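PDB 2YEQ: alkaline phosphatase D from Bacillus subtilis, which hydrolyses phosphate esters, acting as a secreted phosphodiesterase and alkaline phosphatase with iron and calcium in its active site. Local coordinates for residues A14-W26 against V101-N113. Numbering follows the deposited sequence.
Sequences ASGDPLSDSVVLW and VGKTKTLPAPGAN. With PE5 (3,6,9,12,15,18,21,24-octaoxahexacosan-1-ol), chain B; PE5 (3,6,9,12,15,18,21,24-octaoxahexacosan-1-ol), chain P; EDO (1,2-ethanediol), chain I.
Leu107 and Ser20 meet where the turn between strands 13-16 and 23-28 runs beside the chain that leaves strand 97-105. The backbone N of Leu107 donates to Leu19 O at 3.0 Å. The bond is fairly straight at the hydrogen, 158°, but the donor sits well above the carbonyl plane. Beside it, Ser20 CA makes a CH...O contact to Leu107 O, 3.3 Å. Ser20 CB lies 3.4 Å from Pro108 O.

The Leu107 side chain crosses Pro18 at about a right angle. With CG anti to its own carbonyl carbon (chi1 -61°), CD1 comes against Pro18 O and CD2 lies 3.9 Å from Pro18 CG. Phe265 and Tyr267 of strand 263-267 also touch this leucine.

Strands 13-16 and 23-28 form a beta hairpin in the large mixed sheet, between edge strand 74-79 and strand 203-206. Strand 97-105 is an outermost strand of a separate four-stranded antiparallel sheet, so the contact joins two sheets.

Thr104 makes a direct polar link from the strand. Its OG1 is hydrogen-bonded to Ser15 OG at 3.0 Å, and its CG2 meets Val23 CG1 tip to tip. A water bridges Ser15 OG and Lys103 O.

Lys103 CB points away from the hairpin, and the chain beyond it is extended. Its NZ donates to O2 and O1 of a bound polyether fragment, 2.9 Å from O2. With an alanine here the amine is gone, and both ether oxygens would probably be left without this donor.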
# COMPACT_ATOMS: atom_id res chain seq x y z
N ALA A 14 11.41 11.29 -4.65
CA ALA A 14 10.09 10.70 -4.88
C ALA A 14 9.15 11.77 -5.36
O ALA A 14 9.42 12.97 -5.19
CB ALA A 14 9.52 10.01 -3.59
N SER A 15 8.06 11.34 -5.97
CA SER A 15 6.97 12.24 -6.33
C SER A 15 5.63 11.58 -6.05
O SER A 15 5.52 10.37 -5.94
CB SER A 15 7.05 12.67 -7.81
OG SER A 15 6.73 11.59 -8.68
N GLY A 16 4.60 12.39 -5.95
CA GLY A 16 3.33 11.83 -5.55
C GLY A 16 2.15 12.75 -5.59
O GLY A 16 2.24 13.93 -5.90
N ASP A 17 1.01 12.15 -5.29
CA ASP A 17 -0.26 12.85 -5.24
C ASP A 17 -0.46 13.79 -6.41
O ASP A 17 -0.77 14.96 -6.23
CB ASP A 17 -0.41 13.57 -3.89
CG ASP A 17 -0.91 12.63 -2.80
OD1 ASP A 17 -0.74 11.40 -2.95
OD2 ASP A 17 -1.48 13.14 -1.79
N PRO A 18 -0.32 13.25 -7.61
CA PRO A 18 -0.45 14.09 -8.80
C PRO A 18 -1.86 14.57 -8.97
O PRO A 18 -2.81 13.82 -8.66
CB PRO A 18 -0.06 13.15 -9.96
CG PRO A 18 -0.38 11.83 -9.48
CD PRO A 18 -0.08 11.85 -7.98
N LEU A 19 -1.99 15.83 -9.42
CA LEU A 19 -3.24 16.40 -9.91
C LEU A 19 -3.00 16.84 -11.36
O LEU A 19 -1.93 16.62 -11.92
CB LEU A 19 -3.68 17.58 -9.05
CG LEU A 19 -4.08 17.24 -7.59
CD1 LEU A 19 -4.35 18.51 -6.79
CD2 LEU A 19 -5.26 16.28 -7.54
N SER A 20 -3.98 17.48 -11.99
CA SER A 20 -3.82 17.83 -13.41
C SER A 20 -2.86 18.98 -13.64
O SER A 20 -2.36 19.14 -14.74
CB SER A 20 -5.18 18.10 -14.08
OG SER A 20 -5.79 19.24 -13.56
N ASP A 21 -2.56 19.76 -12.61
CA ASP A 21 -1.70 20.94 -12.77
C ASP A 21 -0.53 21.01 -11.77
O ASP A 21 0.14 22.04 -11.68
CB ASP A 21 -2.55 22.20 -12.60
CG ASP A 21 -3.05 22.38 -11.17
OD1 ASP A 21 -3.36 21.37 -10.50
OD2 ASP A 21 -3.10 23.54 -10.70
N SER A 22 -0.31 19.94 -11.01
CA SER A 22 0.72 19.95 -9.97
C SER A 22 1.01 18.55 -9.53
O SER A 22 0.25 17.62 -9.82
CB SER A 22 0.27 20.76 -8.75
OG SER A 22 -0.89 20.21 -8.16
N VAL A 23 2.12 18.40 -8.81
CA VAL A 23 2.53 17.13 -8.25
C VAL A 23 3.39 17.44 -7.01
O VAL A 23 3.98 18.52 -6.92
CB VAL A 23 3.34 16.32 -9.27
CG1 VAL A 23 4.67 17.04 -9.62
CG2 VAL A 23 3.62 14.91 -8.75
N VAL A 24 3.43 16.52 -6.06
CA VAL A 24 4.32 16.67 -4.91
C VAL A 24 5.69 16.09 -5.27
O VAL A 24 5.78 14.99 -5.84
CB VAL A 24 3.79 15.96 -3.65
CG1 VAL A 24 4.80 16.06 -2.51
CG2 VAL A 24 2.44 16.56 -3.21
N LEU A 25 6.73 16.84 -4.94
CA LEU A 25 8.11 16.38 -5.05
C LEU A 25 8.67 16.21 -3.64
O LEU A 25 8.47 17.07 -2.79
CB LEU A 25 8.96 17.39 -5.82
CG LEU A 25 8.40 17.95 -7.14
CD1 LEU A 25 9.39 18.97 -7.74
CD2 LEU A 25 8.12 16.82 -8.13
N TRP A 26 9.41 15.12 -3.42
CA TRP A 26 9.91 14.78 -2.11
C TRP A 26 11.40 14.47 -2.16
O TRP A 26 11.89 13.84 -3.09
CB TRP A 26 9.16 13.56 -1.55
CG TRP A 26 9.69 13.06 -0.23
CD1 TRP A 26 9.25 13.42 1.01
CD2 TRP A 26 10.77 12.13 -0.02
NE1 TRP A 26 10.00 12.79 1.97
CE2 TRP A 26 10.93 11.99 1.37
CE3 TRP A 26 11.62 11.41 -0.88
CZ2 TRP A 26 11.89 11.16 1.93
CZ3 TRP A 26 12.60 10.60 -0.31
CH2 TRP A 26 12.71 10.48 1.09
N VAL A 101 17.89 12.38 -10.47
CA VAL A 101 16.81 12.96 -11.25
C VAL A 101 15.59 12.04 -11.12
O VAL A 101 15.68 10.83 -11.20
CB VAL A 101 17.19 13.10 -12.73
CG1 VAL A 101 15.98 13.54 -13.56
CG2 VAL A 101 18.39 14.09 -12.89
N GLY A 102 14.44 12.63 -10.88
CA GLY A 102 13.21 11.88 -10.80
C GLY A 102 12.36 12.15 -12.03
O GLY A 102 12.50 13.18 -12.71
N LYS A 103 11.47 11.19 -12.30
CA LYS A 103 10.48 11.33 -13.34
C LYS A 103 9.07 11.25 -12.77
O LYS A 103 8.77 10.39 -11.93
CB LYS A 103 10.69 10.22 -14.35
CG LYS A 103 9.87 10.28 -15.60
CD LYS A 103 10.41 9.15 -16.52
CE LYS A 103 9.65 8.98 -17.82
NZ LYS A 103 10.14 7.71 -18.49
N THR A 104 8.20 12.11 -13.26
CA THR A 104 6.84 12.14 -12.79
C THR A 104 5.85 12.47 -13.90
O THR A 104 6.25 12.69 -15.05
CB THR A 104 6.70 13.15 -11.64
OG1 THR A 104 5.45 12.92 -10.99
CG2 THR A 104 6.78 14.61 -12.12
N LYS A 105 4.57 12.52 -13.56
CA LYS A 105 3.53 12.75 -14.57
C LYS A 105 2.24 13.27 -13.96
O LYS A 105 1.72 12.69 -13.00
CB LYS A 105 3.27 11.46 -15.33
CG LYS A 105 2.37 11.65 -16.56
CD LYS A 105 2.09 10.30 -17.20
CE LYS A 105 1.13 10.40 -18.37
NZ LYS A 105 -0.22 9.89 -17.99
N THR A 106 1.75 14.38 -14.49
CA THR A 106 0.52 14.97 -14.02
C THR A 106 -0.69 14.14 -14.50
O THR A 106 -0.60 13.38 -15.46
CB THR A 106 0.32 16.43 -14.51
OG1 THR A 106 0.51 16.48 -15.94
CG2 THR A 106 1.25 17.40 -13.81
N LEU A 107 -1.81 14.31 -13.82
CA LEU A 107 -3.06 13.65 -14.24
C LEU A 107 -3.63 14.34 -15.49
O LEU A 107 -3.36 15.51 -15.74
CB LEU A 107 -4.10 13.76 -13.14
CG LEU A 107 -3.77 13.11 -11.78
CD1 LEU A 107 -5.01 13.25 -10.88
CD2 LEU A 107 -3.36 11.68 -11.97
N PRO A 108 -4.47 13.62 -16.24
CA PRO A 108 -5.30 14.26 -17.27
C PRO A 108 -6.19 15.34 -16.67
O PRO A 108 -6.51 15.30 -15.48
CB PRO A 108 -6.18 13.11 -17.79
CG PRO A 108 -5.46 11.88 -17.46
CD PRO A 108 -4.65 12.17 -16.21
N ALA A 109 -6.59 16.29 -17.51
CA ALA A 109 -7.56 17.31 -17.11
C ALA A 109 -8.83 16.61 -16.64
O ALA A 109 -9.18 15.55 -17.15
CB ALA A 109 -7.85 18.26 -18.28
N PRO A 110 -9.49 17.16 -15.62
CA PRO A 110 -10.73 16.55 -15.14
C PRO A 110 -11.71 16.33 -16.30
O PRO A 110 -11.87 17.22 -17.15
CB PRO A 110 -11.29 17.59 -14.15
CG PRO A 110 -10.28 18.67 -14.03
CD PRO A 110 -9.34 18.56 -15.18
N GLY A 111 -12.31 15.15 -16.37
CA GLY A 111 -13.24 14.83 -17.45
C GLY A 111 -12.61 14.55 -18.81
O GLY A 111 -13.32 14.19 -19.75
N ALA A 112 -11.28 14.68 -18.95
CA ALA A 112 -10.62 14.33 -20.20
C ALA A 112 -10.96 12.91 -20.58
O ALA A 112 -11.02 12.02 -19.73
CB ALA A 112 -9.09 14.49 -20.11
N ASN A 113 -11.17 12.69 -21.87
CA ASN A 113 -11.57 11.41 -22.39
C ASN A 113 -10.36 10.51 -22.68
O ASN A 113 -10.02 10.26 -23.84
CB ASN A 113 -12.41 11.63 -23.65
CG ASN A 113 -13.31 10.47 -23.96
OD1 ASN A 113 -13.97 9.93 -23.08
ND2 ASN A 113 -13.35 10.09 -25.23
C50 PE5 B . 12.69 8.73 -21.43
O1 PE5 B . 12.86 8.61 -20.01
C1 PE5 B . 13.85 7.62 -19.70
C2 PE5 B . 14.00 7.44 -18.19
O2 PE5 B . 12.77 6.93 -17.65
C3 PE5 B . 12.94 5.87 -16.70
C4 PE5 B . 11.58 5.48 -16.18
C50 PE5 P . 22.43 21.55 -15.90
O1 PE5 P . 22.61 20.17 -15.57
C1 PE5 P . 21.82 19.28 -16.37
C2 PE5 P . 22.13 17.82 -16.04
O2 PE5 P . 20.95 17.11 -15.63
C3 PE5 P . 21.15 15.72 -15.29
C4 PE5 P . 21.51 15.49 -13.80
O3 PE5 P . 21.03 16.51 -12.91
C1 EDO I . -4.22 14.78 -4.41
O1 EDO I . -3.71 13.92 -5.44
C2 EDO I . -4.26 14.05 -3.08
O2 EDO I . -3.60 14.81 -2.07
O HOH W 1 9.00 10.14 -9.27